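Local coordinates for cellulose synthase 1 (PDB 4I86), which carries a C-terminal regulatory domain of the PilZ family, a small beta-rich fold that probably binds cyclic di-GMP, at residues V20-A23 and D24-I28; N90-Q93 and E94-I98. All blocks are in the same frame, centred on the assembly; numbering follows the deposited sequence.

Contact 1: residues V20-A23 and D24-I28; sequences VANA and DGSII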
ATOM      1  N   VAL A  20      -0.904   5.821   6.152  1.00 23.77           N
ATOM      2  CA  VAL A  20      -1.685   6.063   4.946  1.00 25.23           C
ATOM      3  C   VAL A  20      -2.433   7.379   5.050  1.00 26.96           C
ATOM      4  O   VAL A  20      -3.135   7.625   6.028  1.00 28.92           O
ATOM      5  CB  VAL A  20      -2.732   4.964   4.726  1.00 23.64           C
ATOM      6  CG1 VAL A  20      -3.410   5.163   3.372  1.00 22.83           C
ATOM      7  CG2 VAL A  20      -2.087   3.587   4.844  1.00 19.75           C
ATOM      8  N   ALA A  21      -2.280   8.216   4.032  1.00 24.51           N
ATOM      9  CA  ALA A  21      -2.992   9.475   3.946  1.00 27.24           C
ATOM     10  C   ALA A  21      -3.758   9.526   2.633  1.00 27.79           C
ATOM     11  O   ALA A  21      -3.233   9.071   1.609  1.00 25.49           O
ATOM     12  CB  ALA A  21      -2.006  10.613   3.997  1.00 26.24           C
ATOM     13  N   ASN A  22      -4.967  10.096   2.623  1.00 25.36           N
ATOM     14  CA  ASN A  22      -5.622  10.384   1.332  1.00 26.45           C
ATOM     15  C   ASN A  22      -4.953  11.586   0.657  1.00 26.54           C
ATOM     16  O   ASN A  22      -4.096  12.228   1.253  1.00 25.45           O
ATOM     17  CB  ASN A  22      -7.152  10.526   1.434  1.00 30.41           C
ATOM     18  CG  ASN A  22      -7.588  11.616   2.407  1.00 36.58           C
ATOM     19  OD1 ASN A  22      -6.761  12.361   2.943  1.00 32.19           O
ATOM     20  ND2 ASN A  22      -8.906  11.726   2.624  1.00 37.93           N
ATOM     21  N   ALA A  23      -5.308  11.886  -0.585  1.00 28.08           N
ATOM     22  CA  ALA A  23      -4.492  12.808  -1.383  1.00 28.45           C
ATOM     23  C   ALA A  23      -4.601  14.263  -0.968  1.00 36.80           C
ATOM     24  O   ALA A  23      -3.681  15.049  -1.234  1.00 31.56           O
ATOM     25  CB  ALA A  23      -4.780  12.659  -2.893  1.00 29.84           C
ATOM     26  N   ASP A  24      -5.716  14.628  -0.335  1.00 36.35           N
ATOM     27  CA  ASP A  24      -5.862  15.990   0.162  1.00 37.63           C
ATOM     28  C   ASP A  24      -5.464  16.138   1.631  1.00 37.11           C
ATOM     29  O   ASP A  24      -5.558  17.226   2.188  1.00 40.56           O
ATOM     30  CB  ASP A  24      -7.260  16.560  -0.117  1.00 42.91           C
ATOM     31  CG  ASP A  24      -8.369  15.841   0.641  1.00 46.74           C
ATOM     32  OD1 ASP A  24      -8.095  15.143   1.644  1.00 42.39           O
ATOM     33  OD2 ASP A  24      -9.542  16.003   0.230  1.00 54.28           O
ATOM     34  N   GLY A  25      -5.004  15.050   2.250  1.00 33.85           N
ATOM     35  CA  GLY A  25      -4.492  15.113   3.612  1.00 35.46           C
ATOM     36  C   GLY A  25      -5.564  15.184   4.687  1.00 38.45           C
ATOM     37  O   GLY A  25      -5.245  15.319   5.875  1.00 39.94           O
ATOM     38  N   SER A  26      -6.829  15.085   4.280  1.00 34.53           N
ATOM     39  CA  SER A  26      -7.958  15.127   5.221  1.00 40.56           C
ATOM     40  C   SER A  26      -8.032  13.871   6.089  1.00 37.42           C
ATOM     41  O   SER A  26      -8.613  13.880   7.181  1.00 36.22           O
ATOM     42  CB  SER A  26      -9.283  15.335   4.474  1.00 40.55           C
ATOM     43  OG  SER A  26      -9.406  14.435   3.380  1.00 45.32           O
ATOM     44  N   ILE A  27      -7.439  12.785   5.608  1.00 35.44           N
ATOM     45  CA  ILE A  27      -7.397  11.547   6.385  1.00 31.50           C
ATOM     46  C   ILE A  27      -5.979  10.984   6.470  1.00 32.14           C
ATOM     47  O   ILE A  27      -5.254  10.934   5.469  1.00 32.72           O
ATOM     48  CB  ILE A  27      -8.345  10.477   5.797  1.00 34.54           C
ATOM     49  CG1 ILE A  27      -9.786  11.004   5.736  1.00 34.63           C
ATOM     50  CG2 ILE A  27      -8.274   9.191   6.605  1.00 35.20           C
ATOM     51  CD1 ILE A  27     -10.742  10.105   4.954  1.00 40.56           C
ATOM     52  N   ILE A  28      -5.596  10.568   7.672  1.00 27.08           N
ATOM     53  CA  ILE A  28      -4.297   9.960   7.929  1.00 32.14           C
ATOM     54  C   ILE A  28      -4.433   8.887   8.994  1.00 36.44           C
ATOM     55  O   ILE A  28      -4.906   9.166  10.105  1.00 36.88           O
ATOM     56  CB  ILE A  28      -3.273  10.976   8.451  1.00 31.47           C
ATOM     57  CG1 ILE A  28      -3.032  12.092   7.429  1.00 27.37           C
ATOM     58  CG2 ILE A  28      -1.969  10.268   8.825  1.00 29.41           C
ATOM     59  CD1 ILE A  28      -1.964  13.054   7.878  1.00 33.58           C
TER

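Contact 2: residues N90-Q93 and E94-I98; sequences NLQQ and EFSVI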
ATOM      1  N   ASN A  90       5.388   6.097 -13.290  1.00 33.44           N
ATOM      2  CA  ASN A  90       6.755   6.238 -13.778  1.00 33.32           C
ATOM      3  C   ASN A  90       7.662   5.117 -13.256  1.00 33.04           C
ATOM      4  O   ASN A  90       7.253   4.300 -12.415  1.00 27.09           O
ATOM      5  CB  ASN A  90       7.321   7.622 -13.432  1.00 32.92           C
ATOM      6  CG  ASN A  90       7.395   7.872 -11.932  1.00 37.98           C
ATOM      7  OD1 ASN A  90       7.698   6.961 -11.152  1.00 32.82           O
ATOM      8  ND2 ASN A  90       7.109   9.117 -11.517  1.00 39.80           N
ATOM      9  N   LEU A  91       8.889   5.084 -13.761  1.00 31.19           N
ATOM     10  CA  LEU A  91       9.859   4.062 -13.392  1.00 33.08           C
ATOM     11  C   LEU A  91      10.217   4.055 -11.910  1.00 29.28           C
ATOM     12  O   LEU A  91      10.412   2.988 -11.323  1.00 26.78           O
ATOM     13  CB  LEU A  91      11.140   4.213 -14.222  1.00 29.53           C
ATOM     14  CG  LEU A  91      11.055   3.676 -15.639  1.00 34.52           C
ATOM     15  CD1 LEU A  91      12.457   3.651 -16.265  1.00 37.32           C
ATOM     16  CD2 LEU A  91      10.455   2.280 -15.609  1.00 30.47           C
ATOM     17  N   GLN A  92      10.329   5.227 -11.296  1.00 24.71           N
ATOM     18  CA  GLN A  92      10.665   5.241  -9.881  1.00 30.84           C
ATOM     19  C   GLN A  92       9.534   4.652  -9.046  1.00 26.80           C
ATOM     20  O   GLN A  92       9.793   4.027  -8.014  1.00 25.66           O
ATOM     21  CB  GLN A  92      11.034   6.640  -9.369  1.00 34.60           C
ATOM     22  CG  GLN A  92      11.387   6.627  -7.879  1.00 39.72           C
ATOM     23  CD  GLN A  92      12.876   6.867  -7.589  1.00 46.68           C
ATOM     24  OE1 GLN A  92      13.384   7.978  -7.787  1.00 52.15           O
ATOM     25  NE2 GLN A  92      13.571   5.833  -7.092  1.00 37.53           N
ATOM     26  N   GLN A  93       8.291   4.863  -9.483  1.00 23.70           N
ATOM     27  CA  GLN A  93       7.126   4.311  -8.791  1.00 26.03           C
ATOM     28  C   GLN A  93       7.074   2.798  -8.995  1.00 21.89           C
ATOM     29  O   GLN A  93       6.816   2.039  -8.058  1.00 19.28           O
ATOM     30  CB  GLN A  93       5.834   5.017  -9.236  1.00 24.61           C
ATOM     31  CG  GLN A  93       5.798   6.468  -8.711  1.00 27.57           C
ATOM     32  CD  GLN A  93       4.542   7.232  -9.072  1.00 32.97           C
ATOM     33  OE1 GLN A  93       3.678   6.726  -9.791  1.00 32.52           O
ATOM     34  NE2 GLN A  93       4.432   8.469  -8.567  1.00 26.53           N
ATOM     35  N   GLU A  94       7.379   2.362 -10.208  1.00 22.36           N
ATOM     36  CA  GLU A  94       7.437   0.936 -10.504  1.00 27.11           C
ATOM     37  C   GLU A  94       8.461   0.257  -9.592  1.00 19.75           C
ATOM     38  O   GLU A  94       8.190  -0.781  -8.984  1.00 17.64           O
ATOM     39  CB  GLU A  94       7.837   0.718 -11.973  1.00 25.86           C
ATOM     40  CG  GLU A  94       8.073  -0.746 -12.341  1.00 27.21           C
ATOM     41  CD  GLU A  94       6.781  -1.549 -12.383  1.00 29.97           C
ATOM     42  OE1 GLU A  94       6.820  -2.782 -12.152  1.00 29.43           O
ATOM     43  OE2 GLU A  94       5.726  -0.949 -12.686  1.00 33.63           O
ATOM     44  N   PHE A  95       9.637   0.858  -9.481  1.00 19.63           N
ATOM     45  CA  PHE A  95      10.712   0.246  -8.708  1.00 19.85           C
ATOM     46  C   PHE A  95      10.603   0.396  -7.202  1.00 20.81           C
ATOM     47  O   PHE A  95      11.223  -0.368  -6.466  1.00 18.72           O
ATOM     48  CB  PHE A  95      12.092   0.691  -9.207  1.00 21.21           C
ATOM     49  CG  PHE A  95      12.527  -0.020 -10.456  1.00 18.57           C
ATOM     50  CD1 PHE A  95      12.937  -1.343 -10.403  1.00 19.98           C
ATOM     51  CD2 PHE A  95      12.498   0.620 -11.682  1.00 21.79           C
ATOM     52  CE1 PHE A  95      13.322  -2.017 -11.564  1.00 21.64           C
ATOM     53  CE2 PHE A  95      12.894  -0.043 -12.845  1.00 23.00           C
ATOM     54  CZ  PHE A  95      13.304  -1.362 -12.776  1.00 23.40           C
ATOM     55  N   SER A  96       9.813   1.353  -6.731  1.00 18.87           N
ATOM     56  CA  SER A  96       9.555   1.422  -5.298  1.00 20.29           C
ATOM     57  C   SER A  96       8.719   0.223  -4.909  1.00 17.94           C
ATOM     58  O   SER A  96       8.965  -0.410  -3.885  1.00 16.32           O
ATOM     59  CB  SER A  96       8.823   2.706  -4.930  1.00 21.69           C
ATOM     60  OG  SER A  96       9.646   3.817  -5.231  1.00 23.51           O
ATOM     61  N   VAL A  97       7.742  -0.105  -5.750  1.00 17.87           N
ATOM     62  CA  VAL A  97       6.909  -1.286  -5.530  1.00 18.55           C
ATOM     63  C   VAL A  97       7.765  -2.549  -5.560  1.00 16.34           C
ATOM     64  O   VAL A  97       7.630  -3.398  -4.695  1.00 16.35           O
ATOM     65  CB  VAL A  97       5.779  -1.401  -6.571  1.00 18.50           C
ATOM     66  CG1 VAL A  97       5.040  -2.756  -6.427  1.00 17.96           C
ATOM     67  CG2 VAL A  97       4.815  -0.237  -6.420  1.00 18.61           C
ATOM     68  N   ILE A  98       8.637  -2.668  -6.562  1.00 16.91           N
ATOM     69  CA  ILE A  98       9.551  -3.805  -6.659  1.00 20.64           C
ATOM     70  C   ILE A  98      10.441  -3.898  -5.411  1.00 18.62           C
ATOM     71  O   ILE A  98      10.611  -4.979  -4.831  1.00 19.47           O
ATOM     72  CB  ILE A  98      10.411  -3.742  -7.958  1.00 16.60           C
ATOM     73  CG1 ILE A  98       9.537  -3.933  -9.199  1.00 17.98           C
ATOM     74  CG2 ILE A  98      11.553  -4.744  -7.919  1.00 17.79           C
ATOM     75  CD1 ILE A  98      10.275  -3.741 -10.539  1.00 16.90           C
TER

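Contact 1: residues V20-A23 and D24-I28
Asn22 meets Ile27 through two hydrogen bonds, and one of them uses the side-chain amide where a regular antiparallel pair would use the backbone carbonyl. Asn22 N donates to Ile27 O at 3.0 Å, as expected at the end of a ladder. In return, Ile27 N bonds to Asn22 OD1 at 2.8 Å, with the N-H bond well directed (157°) but the donor lying above the carbonyl plane of the amide rather than on a lone pair. The torsion explains the swap: with chi1 at 58°, CG sits between the backbone N and the carbonyl carbon, and the amide reaches across the turn to the returning segment, just ahead of strand 28-36.

The backbone carbonyl is then available to the turn. Asn22 O accepts from Gly25 N at 3.1 Å and closes a type I beta turn, in which Gly25 takes up a positive phi of 77°. The other end of the amide, Asn22 ND2, lies 3.3 Å from Ile27 CG1, the two side chains crossing at about a right angle, and donates to Ser26 OG, although that hydroxyl is placed with less certainty. Asp24 OD1 and Ser26 N form an Asx turn, subject to a similar doubt.

One pair further from the turn, Ala21 and Ile28 form a non-hydrogen-bonded pair whose side chains share a face, with Ala21 CB 3.9 Å from Ile28 CG1. CA-H...O contacts supplement the ladder: Ile28 CA approaches Val20 O at 3.2 Å and Ala21 CA approaches Ile27 O at 3.1 Å. Val20, Asn22 and Ile27 all touch Trp47, from a neighbouring loop.

The chemistry implies a division of labour within one residue: the main-chain oxygen of Asn22 closes the turn, while its amide oxygen completes the last rung of the hairpin joining strand 17-22 to strand 28-36.

Contact 2: residues N90-Q93 and E94-I98
The first turns of helix 91-105 illustrate how a helix start is capped by a side chain, and the backbone ladder begins as Asn90 O takes Glu94 N at 2.9 Å. Asn90 is the N-cap. Its side chain folds back with chi1 at 62°, bringing OD1 to 2.7 Å from Gln93 N, which approaches nearly along the C=O axis of the amide (177°). A main-chain N-H that has no helical carbonyl before it is thereby satisfied. The extended side chain of Gln93 in turn bonds through OE1 to Asp89 N, just ahead of the N-cap.

Within that turn, Gln92 O is gripped twice by Ser96, one turn further along. Ser96 N reaches it at 3.0 Å in the regular helical bond, and Ser96 OG donates to it at 2.8 Å, the two donors coming from opposite faces of the carbonyl plane. With chi1 at -63°, the hydroxyl lies beside its own backbone N, which turns it toward the preceding turn and Gln92 O. This buried serine thus has its polar end accounted for within the helix.

Phe95 N bonds to Leu91 O at 2.9 Å, and the same oxygen lies at the edge of the Phe95 ring, 3.2 Å from CD2. Leu91 CD2 meets Phe95 CE2 more loosely, at 4.4 Å. On another side of the helix, Val97 touches Leu70 of strand 66-77 as well as Met38.

The serine bond is one that serines make within helices generally, whereas an asparagine N-cap bonding the backbone N three residues on is typical of an alpha-helix N-terminus.

Contact 1 and contact 2 are local motifs in series along one PilZ domain, their centres 21 Å apart and their nearest atoms about 12 Å apart, so neither touches the other. Each lies about 13 Å from the centre of the chain. Their connection runs through the sheet: the strand that follows the 24-28 loop, 28-36, leads toward Met38, and Glu94, Val97 and Ile98 of contact 2 pack on Met38. Both contacts also rest on an asparagine whose side-chain OD1 accepts a backbone N-H, in one case completing the last pair of a beta hairpin and in the other capping the start of the C-terminal helix.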